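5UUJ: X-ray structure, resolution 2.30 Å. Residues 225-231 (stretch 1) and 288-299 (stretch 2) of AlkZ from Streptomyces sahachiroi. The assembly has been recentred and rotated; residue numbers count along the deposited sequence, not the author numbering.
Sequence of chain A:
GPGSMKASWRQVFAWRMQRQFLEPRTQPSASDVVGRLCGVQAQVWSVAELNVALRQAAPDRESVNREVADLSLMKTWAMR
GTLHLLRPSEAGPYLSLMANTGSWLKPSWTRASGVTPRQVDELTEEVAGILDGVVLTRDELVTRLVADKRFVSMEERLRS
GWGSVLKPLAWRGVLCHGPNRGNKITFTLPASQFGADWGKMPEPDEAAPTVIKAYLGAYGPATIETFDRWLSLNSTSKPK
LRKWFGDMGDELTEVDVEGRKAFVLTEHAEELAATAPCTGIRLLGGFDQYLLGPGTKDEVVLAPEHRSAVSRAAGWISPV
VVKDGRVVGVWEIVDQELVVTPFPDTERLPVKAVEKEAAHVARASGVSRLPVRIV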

# COMPACT_ATOMS: atom_id res chain seq x y z
N GLU A 225 1.23 -14.06 10.43
CA GLU A 225 -0.15 -13.94 9.97
C GLU A 225 -0.46 -12.52 9.51
O GLU A 225 -1.08 -12.31 8.47
CB GLU A 225 -1.13 -14.35 11.08
CG GLU A 225 -2.59 -14.20 10.70
CD GLU A 225 -3.54 -14.76 11.75
OE1 GLU A 225 -3.05 -15.19 12.82
OE2 GLU A 225 -4.76 -14.76 11.51
N THR A 226 -0.03 -11.56 10.31
CA THR A 226 -0.25 -10.15 10.01
C THR A 226 0.46 -9.75 8.73
O THR A 226 -0.08 -8.99 7.92
CB THR A 226 0.23 -9.26 11.18
OG1 THR A 226 -0.58 -9.53 12.33
CG2 THR A 226 0.13 -7.79 10.83
N PHE A 227 1.67 -10.27 8.53
CA PHE A 227 2.44 -9.98 7.33
C PHE A 227 1.72 -10.46 6.07
O PHE A 227 1.58 -9.71 5.10
CB PHE A 227 3.82 -10.62 7.41
CG PHE A 227 4.56 -10.62 6.11
CD1 PHE A 227 5.18 -9.47 5.65
CD2 PHE A 227 4.63 -11.76 5.33
CE1 PHE A 227 5.86 -9.46 4.44
CE2 PHE A 227 5.30 -11.76 4.13
CZ PHE A 227 5.92 -10.61 3.68
N ASP A 228 1.26 -11.71 6.09
CA ASP A 228 0.66 -12.31 4.91
C ASP A 228 -0.76 -11.77 4.69
O ASP A 228 -1.27 -11.83 3.57
CB ASP A 228 0.65 -13.84 5.03
CG ASP A 228 0.42 -14.53 3.69
OD1 ASP A 228 0.87 -14.01 2.65
OD2 ASP A 228 -0.21 -15.61 3.68
N ARG A 229 -1.38 -11.26 5.74
CA ARG A 229 -2.66 -10.58 5.60
C ARG A 229 -2.48 -9.30 4.79
O ARG A 229 -3.25 -9.01 3.87
CB ARG A 229 -3.29 -10.26 6.96
CG ARG A 229 -4.63 -9.54 6.83
CD ARG A 229 -5.40 -9.51 8.13
NE ARG A 229 -4.80 -8.60 9.09
CZ ARG A 229 -4.53 -8.90 10.36
NH1 ARG A 229 -4.81 -10.10 10.86
NH2 ARG A 229 -3.98 -7.98 11.15
N TRP A 230 -1.47 -8.52 5.15
CA TRP A 230 -1.11 -7.32 4.40
C TRP A 230 -0.71 -7.67 2.97
O TRP A 230 -1.14 -7.03 2.02
CB TRP A 230 0.03 -6.58 5.10
CG TRP A 230 0.73 -5.59 4.23
CD1 TRP A 230 0.32 -4.32 3.95
CD2 TRP A 230 1.97 -5.78 3.53
NE1 TRP A 230 1.22 -3.71 3.11
CE2 TRP A 230 2.24 -4.58 2.84
CE3 TRP A 230 2.87 -6.84 3.42
CZ2 TRP A 230 3.38 -4.42 2.06
CZ3 TRP A 230 4.00 -6.68 2.64
CH2 TRP A 230 4.24 -5.47 1.97
N LEU A 231 0.11 -8.71 2.83
CA LEU A 231 0.64 -9.09 1.53
C LEU A 231 -0.44 -9.58 0.57
O LEU A 231 -0.52 -9.12 -0.57
CB LEU A 231 1.71 -10.18 1.69
CG LEU A 231 2.41 -10.63 0.40
CD1 LEU A 231 3.33 -9.54 -0.13
CD2 LEU A 231 3.19 -11.92 0.63
N ASP A 288 -4.95 5.04 4.57
CA ASP A 288 -3.58 5.34 4.95
C ASP A 288 -2.81 4.10 5.37
O ASP A 288 -3.35 3.22 6.06
CB ASP A 288 -3.54 6.38 6.07
CG ASP A 288 -2.14 6.93 6.28
OD1 ASP A 288 -1.74 7.82 5.50
OD2 ASP A 288 -1.44 6.48 7.20
N GLN A 289 -1.55 4.05 4.97
CA GLN A 289 -0.68 2.92 5.25
C GLN A 289 -0.48 2.67 6.74
O GLN A 289 -0.21 1.53 7.14
CB GLN A 289 0.68 3.13 4.58
CG GLN A 289 0.66 2.97 3.07
CD GLN A 289 0.28 1.56 2.63
OE1 GLN A 289 1.08 0.62 2.75
NE2 GLN A 289 -0.93 1.40 2.12
N TYR A 290 -0.62 3.70 7.57
CA TYR A 290 -0.50 3.51 9.01
C TYR A 290 -1.53 2.48 9.48
O TYR A 290 -1.27 1.70 10.39
CB TYR A 290 -0.69 4.82 9.78
CG TYR A 290 -0.58 4.64 11.27
CD1 TYR A 290 0.66 4.55 11.89
CD2 TYR A 290 -1.72 4.51 12.06
CE1 TYR A 290 0.77 4.36 13.26
CE2 TYR A 290 -1.62 4.32 13.43
CZ TYR A 290 -0.37 4.24 14.02
OH TYR A 290 -0.27 4.05 15.38
N LEU A 291 -2.68 2.49 8.82
CA LEU A 291 -3.76 1.55 9.10
C LEU A 291 -3.58 0.24 8.35
O LEU A 291 -3.72 -0.84 8.92
CB LEU A 291 -5.11 2.17 8.72
CG LEU A 291 -6.11 2.48 9.83
CD1 LEU A 291 -7.37 3.03 9.21
CD2 LEU A 291 -6.42 1.25 10.67
N LEU A 292 -3.30 0.34 7.05
CA LEU A 292 -3.32 -0.83 6.17
C LEU A 292 -2.12 -1.74 6.39
O LEU A 292 -2.17 -2.93 6.06
CB LEU A 292 -3.37 -0.39 4.71
CG LEU A 292 -4.61 0.39 4.27
CD1 LEU A 292 -4.57 0.60 2.76
CD2 LEU A 292 -5.90 -0.30 4.68
N GLY A 293 -1.04 -1.20 6.95
CA GLY A 293 0.12 -2.01 7.26
C GLY A 293 -0.24 -3.13 8.22
O GLY A 293 -0.23 -4.30 7.84
N PRO A 294 -0.58 -2.77 9.47
CA PRO A 294 -1.02 -3.77 10.45
C PRO A 294 -2.39 -4.35 10.12
O PRO A 294 -2.72 -5.44 10.59
CB PRO A 294 -1.06 -2.99 11.77
CG PRO A 294 -0.27 -1.75 11.53
CD PRO A 294 -0.45 -1.44 10.08
N GLY A 295 -3.17 -3.62 9.33
CA GLY A 295 -4.51 -4.04 8.96
C GLY A 295 -5.57 -3.40 9.84
O GLY A 295 -5.38 -3.24 11.04
N THR A 296 -6.70 -3.05 9.23
CA THR A 296 -7.82 -2.47 9.97
C THR A 296 -8.38 -3.45 11.00
O THR A 296 -9.09 -3.05 11.92
CB THR A 296 -8.96 -2.04 9.03
OG1 THR A 296 -9.44 -3.18 8.30
CG2 THR A 296 -8.48 -0.98 8.06
N LYS A 297 -8.06 -4.73 10.83
CA LYS A 297 -8.54 -5.78 11.73
C LYS A 297 -7.84 -5.76 13.09
O LYS A 297 -8.34 -6.33 14.05
CB LYS A 297 -8.33 -7.16 11.08
CG LYS A 297 -9.61 -7.93 10.79
CD LYS A 297 -9.99 -7.83 9.32
CE LYS A 297 -11.27 -8.59 9.00
NZ LYS A 297 -11.72 -9.50 10.10
N ASP A 298 -6.67 -5.13 13.17
CA ASP A 298 -5.88 -5.15 14.40
C ASP A 298 -6.58 -4.37 15.52
O ASP A 298 -6.70 -3.15 15.47
CB ASP A 298 -4.48 -4.59 14.17
CG ASP A 298 -3.49 -5.05 15.23
OD1 ASP A 298 -3.93 -5.37 16.35
OD2 ASP A 298 -2.28 -5.11 14.93
N GLU A 299 -7.01 -5.10 16.54
CA GLU A 299 -7.88 -4.55 17.58
C GLU A 299 -7.16 -3.66 18.59
O GLU A 299 -7.81 -2.94 19.35
CB GLU A 299 -8.60 -5.68 18.31
CG GLU A 299 -9.60 -6.42 17.42
CD GLU A 299 -10.32 -7.56 18.13
OE1 GLU A 299 -10.67 -7.41 19.32
OE2 GLU A 299 -10.53 -8.61 17.48
O HOH W 1 -1.71 -6.53 12.92
O HOH W 2 -2.12 -7.26 8.30

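Contact between a helical segment (225-231) and the short helix and following turn of 288-299 in AlkZ, followed along the second stretch. Thr226, Arg229 and Trp230, spaced as on one side of a helix, supply the first stretch's share of the contact, and all three direct their CA-to-CB bonds toward the second. Asp288 lies out of reach of the partner but sets up the short helix: as its N-cap, it accepts a hydrogen bond through OD2 from Tyr290 N (2.9 Å), satisfying an amide that has no earlier turn of helix to bond to. Gln289 leaves the helix sideways, yet the end of its side chain comes nearer to the edge of the Trp230 ring. Tyr290 and Leu291 make no contact across the stretches. At Leu292 the backbone takes over: its carbonyl O lies 3.5 Å from Trp230 CD1, at the indole edge and near the ring plane. Gly293 brings the main chains close, its CA 6.2 Å from Trp230 CA, and its O packs 3.6 Å from Trp230 CB; a CB here would point away from the helix and run into Pro294 CD.

Pro294 turns its ring away and offers its carbonyl instead, the hub of the contact. Arg229 NH2 donates a hydrogen bond to Pro294 O (2.9 Å, 155°), the one direct hydrogen bond between the stretches, and the acceptor sits near the guanidinium plane, where the N-H groups point. Thr226 CG2 adds a van der Waals contact at 3.7 Å from the same Pro294 O. Two waters also donate to this oxygen. Water 1 lies 2.8 Å from Pro294 O, donates to Asp298 OD2 at 2.5 Å and accepts from Thr226 OG1 at 3.3 Å; water 2 donates to Thr226 O at 2.7 Å and, weakly, to Pro294 O at 3.0 Å. Both thus bridge the stretches through the proline carbonyl.

Gly295 leaves helical geometry with positive phi (97°). A CB here would be jammed against the preceding carbonyl O and would also sit only 3.0 Å from Arg229 NE, so the lack of a side chain suits both the backbone and the arginine. The type I turn from Gly295 to Asp298, closed by Asp298 N to Gly295 O (3.1 Å), carries Thr296 away from the helix and brings Lys297 back: Lys297 CB lies over one face of the Arg229 guanidinium, 4.2 Å from Arg229 CZ, while its amine end leads away. Asp298 joins chiefly through water 1, and Glu299 is out of reach.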